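Side-chain contacts in nigritoxine (Vibrio nigripulchritudo, PDB 5M41), which is a bacterial toxin active against crustaceans and insects: residues 27-32 against 38-43; 170-173 against 179-182; 183-188 against 200-205. All coordinates share one frame; numbering follows the deposited sequence.

Contact 1: residues 27-32 against 38-43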
loop_
_atom_site.group_PDB
_atom_site.type_symbol
_atom_site.label_atom_id
_atom_site.label_comp_id
_atom_site.label_asym_id
_atom_site.label_seq_id
_atom_site.Cartn_x
_atom_site.Cartn_y
_atom_site.Cartn_z
ATOM N N ASN A 27 6.141 -23.409 13.570
ATOM C CA ASN A 27 7.261 -22.660 12.984
ATOM C C ASN A 27 7.751 -21.494 13.840
ATOM O O ASN A 27 8.968 -21.315 13.988
ATOM C CB ASN A 27 6.951 -22.147 11.574
ATOM C CG ASN A 27 6.850 -23.271 10.559
ATOM O OD1 ASN A 27 7.346 -24.376 10.783
ATOM N ND2 ASN A 27 6.184 -22.995 9.438
ATOM N N ARG A 28 6.834 -20.701 14.391
ATOM C CA ARG A 28 7.277 -19.641 15.288
ATOM C C ARG A 28 8.134 -20.212 16.421
ATOM O O ARG A 28 9.177 -19.629 16.772
ATOM C CB ARG A 28 6.130 -18.824 15.907
ATOM C CG ARG A 28 5.317 -17.942 14.969
ATOM C CD ARG A 28 6.115 -17.008 14.060
ATOM N NE ARG A 28 7.171 -16.163 14.651
ATOM C CZ ARG A 28 7.066 -14.857 14.915
ATOM N NH1 ARG A 28 5.897 -14.228 14.781
ATOM N NH2 ARG A 28 8.121 -14.172 15.381
ATOM N N TYR A 29 7.706 -21.322 16.998
ATOM C CA TYR A 29 8.403 -21.861 18.180
ATOM C C TYR A 29 9.744 -22.493 17.791
ATOM O O TYR A 29 10.781 -22.254 18.426
ATOM C CB TYR A 29 7.529 -22.870 18.936
ATOM C CG TYR A 29 8.290 -23.463 20.094
ATOM C CD1 TYR A 29 8.404 -22.773 21.293
ATOM C CD2 TYR A 29 8.954 -24.687 19.956
ATOM C CE1 TYR A 29 9.135 -23.292 22.355
ATOM C CE2 TYR A 29 9.686 -25.209 20.998
ATOM C CZ TYR A 29 9.774 -24.501 22.194
ATOM O OH TYR A 29 10.531 -25.004 23.205
ATOM N N ARG A 30 9.711 -23.286 16.723
ATOM C CA ARG A 30 10.885 -24.007 16.249
ATOM C C ARG A 30 11.975 -23.048 15.784
ATOM O O ARG A 30 13.157 -23.325 15.930
ATOM C CB ARG A 30 10.498 -24.998 15.120
ATOM C CG ARG A 30 10.041 -26.356 15.667
ATOM C CD ARG A 30 10.041 -27.465 14.593
ATOM N NE ARG A 30 9.197 -27.048 13.468
ATOM C CZ ARG A 30 8.020 -27.569 13.146
ATOM N NH1 ARG A 30 7.540 -28.612 13.790
ATOM N NH2 ARG A 30 7.346 -27.053 12.117
ATOM N N ASN A 31 11.591 -21.902 15.247
ATOM C CA ASN A 31 12.600 -20.966 14.774
ATOM C C ASN A 31 13.216 -20.050 15.842
ATOM O O ASN A 31 14.123 -19.284 15.545
ATOM C CB ASN A 31 12.064 -20.191 13.586
ATOM C CG ASN A 31 11.976 -21.071 12.337
ATOM O OD1 ASN A 31 10.948 -21.167 11.700
ATOM N ND2 ASN A 31 13.053 -21.735 12.026
ATOM N N LEU A 32 12.737 -20.147 17.079
ATOM C CA LEU A 32 13.389 -19.457 18.192
ATOM C C LEU A 32 14.726 -20.136 18.455
ATOM O O LEU A 32 14.852 -21.351 18.277
ATOM C CB LEU A 32 12.533 -19.551 19.460
ATOM C CG LEU A 32 11.191 -18.832 19.433
ATOM C CD1 LEU A 32 10.473 -19.036 20.776
ATOM C CD2 LEU A 32 11.433 -17.333 19.173
ATOM N N GLN A 38 14.007 -21.386 26.089
ATOM C CA GLN A 38 14.173 -21.445 27.544
ATOM C C GLN A 38 13.535 -20.231 28.222
ATOM O O GLN A 38 12.835 -20.358 29.259
ATOM C CB GLN A 38 15.669 -21.541 27.919
ATOM C CG GLN A 38 16.295 -22.842 27.415
ATOM C CD GLN A 38 17.795 -22.923 27.604
ATOM O OE1 GLN A 38 18.408 -22.041 28.188
ATOM N NE2 GLN A 38 18.393 -23.984 27.093
ATOM N N ASN A 39 13.787 -19.059 27.648
ATOM C CA ASN A 39 13.215 -17.821 28.164
ATOM C C ASN A 39 11.684 -17.891 28.121
ATOM O O ASN A 39 11.008 -17.461 29.050
ATOM C CB ASN A 39 13.651 -16.630 27.311
ATOM C CG ASN A 39 15.084 -16.187 27.572
ATOM O OD1 ASN A 39 15.604 -15.344 26.846
ATOM N ND2 ASN A 39 15.726 -16.761 28.546
ATOM N N LEU A 40 11.144 -18.384 27.009
ATOM C CA LEU A 40 9.691 -18.577 26.906
ATOM C C LEU A 40 9.188 -19.445 28.079
ATOM O O LEU A 40 8.195 -19.094 28.763
ATOM C CB LEU A 40 9.357 -19.230 25.559
ATOM C CG LEU A 40 7.938 -19.454 25.059
ATOM C CD1 LEU A 40 7.968 -19.775 23.548
ATOM C CD2 LEU A 40 7.298 -20.635 25.788
ATOM N N TYR A 41 9.824 -20.601 28.283
ATOM C CA TYR A 41 9.380 -21.468 29.385
ATOM C C TYR A 41 9.577 -20.789 30.741
ATOM O O TYR A 41 8.717 -20.879 31.629
ATOM C CB TYR A 41 10.092 -22.813 29.343
ATOM C CG TYR A 41 9.235 -23.886 28.663
ATOM C CD1 TYR A 41 8.092 -24.380 29.289
ATOM C CD2 TYR A 41 9.550 -24.372 27.390
ATOM C CE1 TYR A 41 7.295 -25.347 28.677
ATOM C CE2 TYR A 41 8.759 -25.346 26.780
ATOM C CZ TYR A 41 7.634 -25.829 27.433
ATOM O OH TYR A 41 6.847 -26.820 26.848
ATOM N N GLN A 42 10.699 -20.072 30.865
ATOM C CA GLN A 42 11.035 -19.393 32.094
ATOM C C GLN A 42 9.944 -18.396 32.469
ATOM O O GLN A 42 9.548 -18.338 33.635
ATOM C CB GLN A 42 12.372 -18.684 31.944
ATOM C CG GLN A 42 12.840 -17.965 33.177
ATOM C CD GLN A 42 13.820 -18.797 33.945
ATOM O OE1 GLN A 42 13.651 -20.013 34.087
ATOM N NE2 GLN A 42 14.863 -18.155 34.446
ATOM N N PHE A 43 9.475 -17.607 31.492
ATOM C CA PHE A 43 8.401 -16.638 31.746
ATOM C C PHE A 43 7.073 -17.302 32.105
ATOM O O PHE A 43 6.353 -16.790 32.962
ATOM C CB PHE A 43 8.191 -15.697 30.557
ATOM C CG PHE A 43 9.243 -14.616 30.428
ATOM C CD1 PHE A 43 9.551 -13.780 31.508
ATOM C CD2 PHE A 43 9.881 -14.388 29.199
ATOM C CE1 PHE A 43 10.508 -12.766 31.395
ATOM C CE2 PHE A 43 10.829 -13.368 29.074
ATOM C CZ PHE A 43 11.150 -12.560 30.174
#
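Y29 and L32, at the end of helix 22-30 and just beyond it, close on L40 of helix 34-54, the nearest CA pair being Y29 and L40 at 9.4 Å. Y29 is the side chain to follow. Its CB starts off neither toward nor away from the second helix, but with CG anti to the backbone N (chi1 177°) the ring reaches across. CD1 of Y29 then lies 3.8 Å from CD1 of L40, and CE1 of Y29 is 3.9 Å from that same methyl. The methyl sits near the plane of the ring, so the phenol offers it an edge rather than a face. At the tip, OH of Y29 comes within 4.0 Å of CE2 of Y41, again near the plane of the receiving ring; the two tyrosine side chains cross at about a right angle, in a van der Waals contact with no hydrogen bond between them. The Y41 hydroxyl bonds instead to N85. L32 completes the apolar cluster: its CD1 lies 3.8 Å from CD1 of L40, making a single leucine branch the meeting point of both partners. All four touching residues are buried. L40 also packs against L261 of helix 253-264 and V206 of helix 206-215, while Y29 O accepts a hydrogen bond from Q37 NE2, a polar tie between the two helices. The arrangement is that of two consecutive helices joined by a short connection, with an apolar seam of leucine and tyrosine closed beside the turn and surrounded by further helices.

Contact 2: residues 170-173 against 179-182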
loop_
_atom_site.group_PDB
_atom_site.type_symbol
_atom_site.label_atom_id
_atom_site.label_comp_id
_atom_site.label_asym_id
_atom_site.label_seq_id
_atom_site.Cartn_x
_atom_site.Cartn_y
_atom_site.Cartn_z
ATOM N N ARG A 170 13.956 -37.522 39.552
ATOM C CA ARG A 170 15.213 -36.905 39.960
ATOM C C ARG A 170 15.021 -35.444 40.340
ATOM O O ARG A 170 14.050 -34.802 39.930
ATOM C CB ARG A 170 16.393 -37.172 39.002
ATOM C CG ARG A 170 16.377 -36.472 37.667
ATOM C CD ARG A 170 17.084 -35.115 37.602
ATOM N NE ARG A 170 16.545 -34.447 36.402
ATOM C CZ ARG A 170 17.237 -33.969 35.371
ATOM N NH1 ARG A 170 18.572 -33.962 35.352
ATOM N NH2 ARG A 170 16.564 -33.450 34.358
ATOM N N THR A 171 15.936 -34.959 41.160
ATOM C CA THR A 171 15.912 -33.605 41.700
ATOM C C THR A 171 16.896 -32.714 40.965
ATOM O O THR A 171 18.020 -33.102 40.722
ATOM C CB THR A 171 16.270 -33.650 43.200
ATOM O OG1 THR A 171 15.383 -34.569 43.837
ATOM C CG2 THR A 171 16.146 -32.267 43.861
ATOM N N ILE A 172 16.448 -31.529 40.584
ATOM C CA ILE A 172 17.320 -30.515 39.999
ATOM C C ILE A 172 17.127 -29.231 40.783
ATOM O O ILE A 172 16.141 -29.089 41.511
ATOM C CB ILE A 172 16.953 -30.220 38.521
ATOM C CG1 ILE A 172 15.516 -29.667 38.421
ATOM C CG2 ILE A 172 17.154 -31.460 37.669
ATOM C CD1 ILE A 172 15.109 -29.115 37.059
ATOM N N ASN A 173 18.078 -28.319 40.670
ATOM C CA ASN A 173 17.831 -26.951 41.086
ATOM C C ASN A 173 16.922 -26.234 40.058
ATOM O O ASN A 173 16.984 -26.513 38.849
ATOM C CB ASN A 173 19.145 -26.195 41.253
ATOM C CG ASN A 173 18.948 -24.850 41.924
ATOM O OD1 ASN A 173 19.276 -23.802 41.361
ATOM N ND2 ASN A 173 18.376 -24.870 43.125
ATOM N N LYS A 179 15.466 -25.205 30.862
ATOM C CA LYS A 179 16.256 -25.930 29.872
ATOM C C LYS A 179 15.689 -27.349 29.719
ATOM O O LYS A 179 15.500 -27.830 28.605
ATOM C CB LYS A 179 17.721 -25.998 30.330
ATOM C CG LYS A 179 18.666 -26.807 29.436
ATOM C CD LYS A 179 20.114 -26.314 29.620
ATOM C CE LYS A 179 21.037 -26.667 28.456
ATOM N NZ LYS A 179 21.134 -28.134 28.238
ATOM N N ILE A 180 15.441 -28.014 30.847
ATOM C CA ILE A 180 14.955 -29.397 30.831
ATOM C C ILE A 180 13.594 -29.450 30.149
ATOM O O ILE A 180 13.316 -30.395 29.421
ATOM C CB ILE A 180 14.879 -30.053 32.252
ATOM C CG1 ILE A 180 16.240 -30.070 32.994
ATOM C CG2 ILE A 180 14.325 -31.496 32.199
ATOM C CD1 ILE A 180 17.407 -30.537 32.167
ATOM N N LEU A 181 12.735 -28.466 30.413
ATOM C CA LEU A 181 11.398 -28.421 29.769
ATOM C C LEU A 181 11.475 -28.270 28.260
ATOM O O LEU A 181 10.716 -28.911 27.522
ATOM C CB LEU A 181 10.539 -27.295 30.361
ATOM C CG LEU A 181 10.014 -27.549 31.783
ATOM C CD1 LEU A 181 9.692 -26.225 32.468
ATOM C CD2 LEU A 181 8.782 -28.446 31.783
ATOM N N VAL A 182 12.372 -27.411 27.804
ATOM C CA VAL A 182 12.635 -27.258 26.354
ATOM C C VAL A 182 13.100 -28.585 25.775
ATOM O O VAL A 182 12.587 -29.022 24.728
ATOM C CB VAL A 182 13.681 -26.155 26.085
ATOM C CG1 VAL A 182 14.242 -26.226 24.647
ATOM C CG2 VAL A 182 13.048 -24.787 26.357
#
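The strand carrying R170 and I172 passes the helical turn of I180 with its nearest CA atoms, those of I172 and I180, 9.5 Å apart, a gap bridged by side chains alone. Strand 170-173 is an outermost strand of a five-stranded antiparallel sheet, pairing with 77-80, and helix 177-191 follows it in the chain. Both isoleucines direct CB toward the opposing segment. Their meeting is loose: CD1 of I172 lies 4.3 Å from CG1 of I180. R170 makes the closer approach. A bend at chi2 (91°) lays its chain alongside the strand, on the side facing the helix, where CG2 of I172 lies 3.3 Å above the guanidinium plane, displaced toward the rim. From there NH2 of R170 reaches I180 and stands 3.7 Å from each of its CG1, CG2 and CD1 atoms, at an oblique angle to the guanidinium plane. NE of R170 is hydrogen-bonded to T80 on the neighbouring strand, which helps fix the group's rotation. R170, I172 and I180 also touch a crystal neighbour, so lattice contacts may influence the exact pose. No hydrogen bond joins the two segments, and the contact buries just 107 Å²; its chemistry is that of a surface arginine lying against aliphatic carbon, held by dispersion rather than by charge pairing.

Contact 3: residues 183-188 against 200-205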
loop_
_atom_site.group_PDB
_atom_site.type_symbol
_atom_site.label_atom_id
_atom_site.label_comp_id
_atom_site.label_asym_id
_atom_site.label_seq_id
_atom_site.Cartn_x
_atom_site.Cartn_y
_atom_site.Cartn_z
ATOM N N GLU A 183 14.036 -29.246 26.463
ATOM C CA GLU A 183 14.566 -30.509 25.924
ATOM C C GLU A 183 13.483 -31.586 25.964
ATOM O O GLU A 183 13.433 -32.422 25.090
ATOM C CB GLU A 183 15.846 -30.951 26.679
ATOM C CG GLU A 183 17.059 -30.087 26.317
ATOM C CD GLU A 183 18.159 -30.046 27.386
ATOM O OE1 GLU A 183 17.903 -30.276 28.589
ATOM O OE2 GLU A 183 19.300 -29.712 27.024
ATOM N N ARG A 184 12.627 -31.566 26.985
ATOM C CA ARG A 184 11.504 -32.520 27.041
ATOM C C ARG A 184 10.514 -32.338 25.883
ATOM O O ARG A 184 10.091 -33.304 25.266
ATOM C CB ARG A 184 10.801 -32.461 28.424
ATOM C CG ARG A 184 9.442 -33.157 28.472
ATOM C CD ARG A 184 9.520 -34.662 28.236
ATOM N NE ARG A 184 8.203 -35.156 27.875
ATOM C CZ ARG A 184 7.856 -36.431 27.804
ATOM N NH1 ARG A 184 8.741 -37.396 28.046
ATOM N NH2 ARG A 184 6.612 -36.735 27.454
ATOM N N LEU A 185 10.161 -31.095 25.567
ATOM C CA LEU A 185 9.248 -30.829 24.463
ATOM C C LEU A 185 9.882 -31.286 23.131
ATOM O O LEU A 185 9.229 -31.918 22.299
ATOM C CB LEU A 185 8.854 -29.335 24.453
ATOM C CG LEU A 185 7.997 -28.832 23.286
ATOM C CD1 LEU A 185 6.695 -29.651 23.247
ATOM C CD2 LEU A 185 7.714 -27.325 23.354
ATOM N N ASP A 186 11.159 -30.978 22.921
ATOM C CA ASP A 186 11.842 -31.440 21.704
ATOM C C ASP A 186 11.767 -32.977 21.582
ATOM O O ASP A 186 11.462 -33.510 20.529
ATOM C CB ASP A 186 13.317 -31.026 21.696
ATOM C CG ASP A 186 13.526 -29.548 21.393
ATOM O OD1 ASP A 186 12.624 -28.875 20.841
ATOM O OD2 ASP A 186 14.614 -29.051 21.734
ATOM N N TYR A 187 12.056 -33.680 22.667
ATOM C CA TYR A 187 11.951 -35.127 22.672
ATOM C C TYR A 187 10.541 -35.604 22.377
ATOM O O TYR A 187 10.341 -36.539 21.614
ATOM C CB TYR A 187 12.400 -35.679 24.029
ATOM C CG TYR A 187 12.107 -37.153 24.231
ATOM C CD1 TYR A 187 12.843 -38.133 23.563
ATOM C CD2 TYR A 187 11.120 -37.566 25.136
ATOM C CE1 TYR A 187 12.583 -39.494 23.768
ATOM C CE2 TYR A 187 10.856 -38.924 25.360
ATOM C CZ TYR A 187 11.601 -39.883 24.678
ATOM O OH TYR A 187 11.329 -41.225 24.902
ATOM N N HIS A 188 9.557 -34.992 23.012
ATOM C CA HIS A 188 8.156 -35.384 22.798
ATOM C C HIS A 188 7.786 -35.264 21.343
ATOM O O HIS A 188 7.255 -36.206 20.716
ATOM C CB HIS A 188 7.254 -34.523 23.678
ATOM C CG HIS A 188 5.815 -34.964 23.711
ATOM N ND1 HIS A 188 5.032 -34.781 24.795
ATOM C CD2 HIS A 188 5.012 -35.575 22.743
ATOM C CE1 HIS A 188 3.790 -35.274 24.548
ATOM N NE2 HIS A 188 3.775 -35.755 23.294
ATOM N N SER A 200 1.721 -27.480 18.610
ATOM C CA SER A 200 0.772 -26.401 18.853
ATOM C C SER A 200 -0.158 -26.740 20.020
ATOM O O SER A 200 -0.563 -25.834 20.782
ATOM C CB SER A 200 -0.021 -26.041 17.585
ATOM O OG SER A 200 -0.753 -27.133 17.073
ATOM N N THR A 201 -0.468 -28.024 20.193
ATOM C CA THR A 201 -1.320 -28.457 21.278
ATOM C C THR A 201 -0.625 -28.335 22.612
ATOM O O THR A 201 -1.231 -27.914 23.602
ATOM C CB THR A 201 -1.746 -29.928 21.084
ATOM O OG1 THR A 201 -2.572 -29.989 19.940
ATOM C CG2 THR A 201 -2.569 -30.434 22.266
ATOM N N LEU A 202 0.640 -28.737 22.641
ATOM C CA LEU A 202 1.438 -28.711 23.862
ATOM C C LEU A 202 1.837 -27.315 24.326
ATOM O O LEU A 202 2.302 -27.142 25.460
ATOM C CB LEU A 202 2.680 -29.602 23.710
ATOM C CG LEU A 202 2.354 -31.110 23.671
ATOM C CD1 LEU A 202 3.591 -31.915 23.305
ATOM C CD2 LEU A 202 1.817 -31.601 24.986
ATOM N N LEU A 203 1.632 -26.327 23.462
ATOM C CA LEU A 203 1.974 -24.940 23.777
ATOM C C LEU A 203 0.734 -24.037 23.924
ATOM O O LEU A 203 0.848 -22.878 24.281
ATOM C CB LEU A 203 2.938 -24.373 22.713
ATOM C CG LEU A 203 4.384 -24.901 22.673
ATOM C CD1 LEU A 203 5.137 -24.342 21.481
ATOM C CD2 LEU A 203 5.131 -24.545 23.947
ATOM N N LEU A 204 -0.444 -24.562 23.609
ATOM C CA LEU A 204 -1.685 -23.763 23.602
ATOM C C LEU A 204 -1.814 -22.826 24.803
ATOM O O LEU A 204 -2.008 -21.614 24.652
ATOM C CB LEU A 204 -2.910 -24.701 23.527
ATOM C CG LEU A 204 -4.307 -24.068 23.668
ATOM C CD1 LEU A 204 -4.546 -23.106 22.508
ATOM C CD2 LEU A 204 -5.426 -25.130 23.743
ATOM N N ASP A 205 -1.711 -23.379 26.006
ATOM C CA ASP A 205 -1.878 -22.571 27.211
ATOM C C ASP A 205 -0.555 -22.089 27.799
ATOM O O ASP A 205 -0.556 -21.187 28.604
ATOM C CB ASP A 205 -2.703 -23.314 28.253
ATOM C CG ASP A 205 -4.209 -23.168 28.007
ATOM O OD1 ASP A 205 -4.784 -22.200 28.530
ATOM O OD2 ASP A 205 -4.816 -24.022 27.311
#
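The imidazole of H188 receives CD1 of L202 over one face, as a CH-pi contact. The methyl stands 3.6 Å from the ring centroid and only 12° off the normal, and its nearest ring atom is ND1 of H188 at 3.5 Å from L202 CD1, so it rides over the centre rather than the rim. ND1 of H188 is hydrogen-bonded to T84, which limits rotation of the ring. In the flat groups alongside, R184 NH1 lies in plane at the edge of the Y187 ring. One turn earlier on the same helix, L185 splits its two branches between neighbouring leucines. Its CD1 meets CD1 of L202 at 3.8 Å, the two side chains sliding past each other in opposite directions, whereas CD2 of L185 meets CD2 of L203, also at 3.8 Å, with the chains crossing at about a right angle. CG of L185 anti to the backbone N (chi1 175°) sends both branches across. L202 thus wedges between L185 and H188, and all four residues are buried; Y29 and Y41 cover L185 and L203 from other helices. Helices 177-191 and 195-203 are consecutive, joined by a short loop and packed through leucines. The magnesium site is built where they meet, from V189 near the end of the first, E192 in the link and D195 at the start of the second, with the H188 side chain about 8 Å from the bound ion.

Overall arrangement
The three contacts lie on the same side of the chain's centre and follow one another along the sequence. Contacts 1 and 3 are the closest pair, their centres 10 Å apart, and they share a core: the hydroxyls of Y29 and Y41 lie 3.7 Å and 3.6 Å, respectively, from CD2 of L185. Contact 2 sits farther out, its centre 16 Å from that of contact 1 and 15 Å from that of contact 3. It shares helix 177-191 with contact 3, and V182 CG2 reaches CD2 of Y41 in contact 1 at 3.7 Å. Contact 3 adjoins the magnesium site, whereas the Y29 side chain of contact 1 is about 13 Å from the ion. Burial falls from 186 Å² in contact 3 to 136 Å² in contact 1.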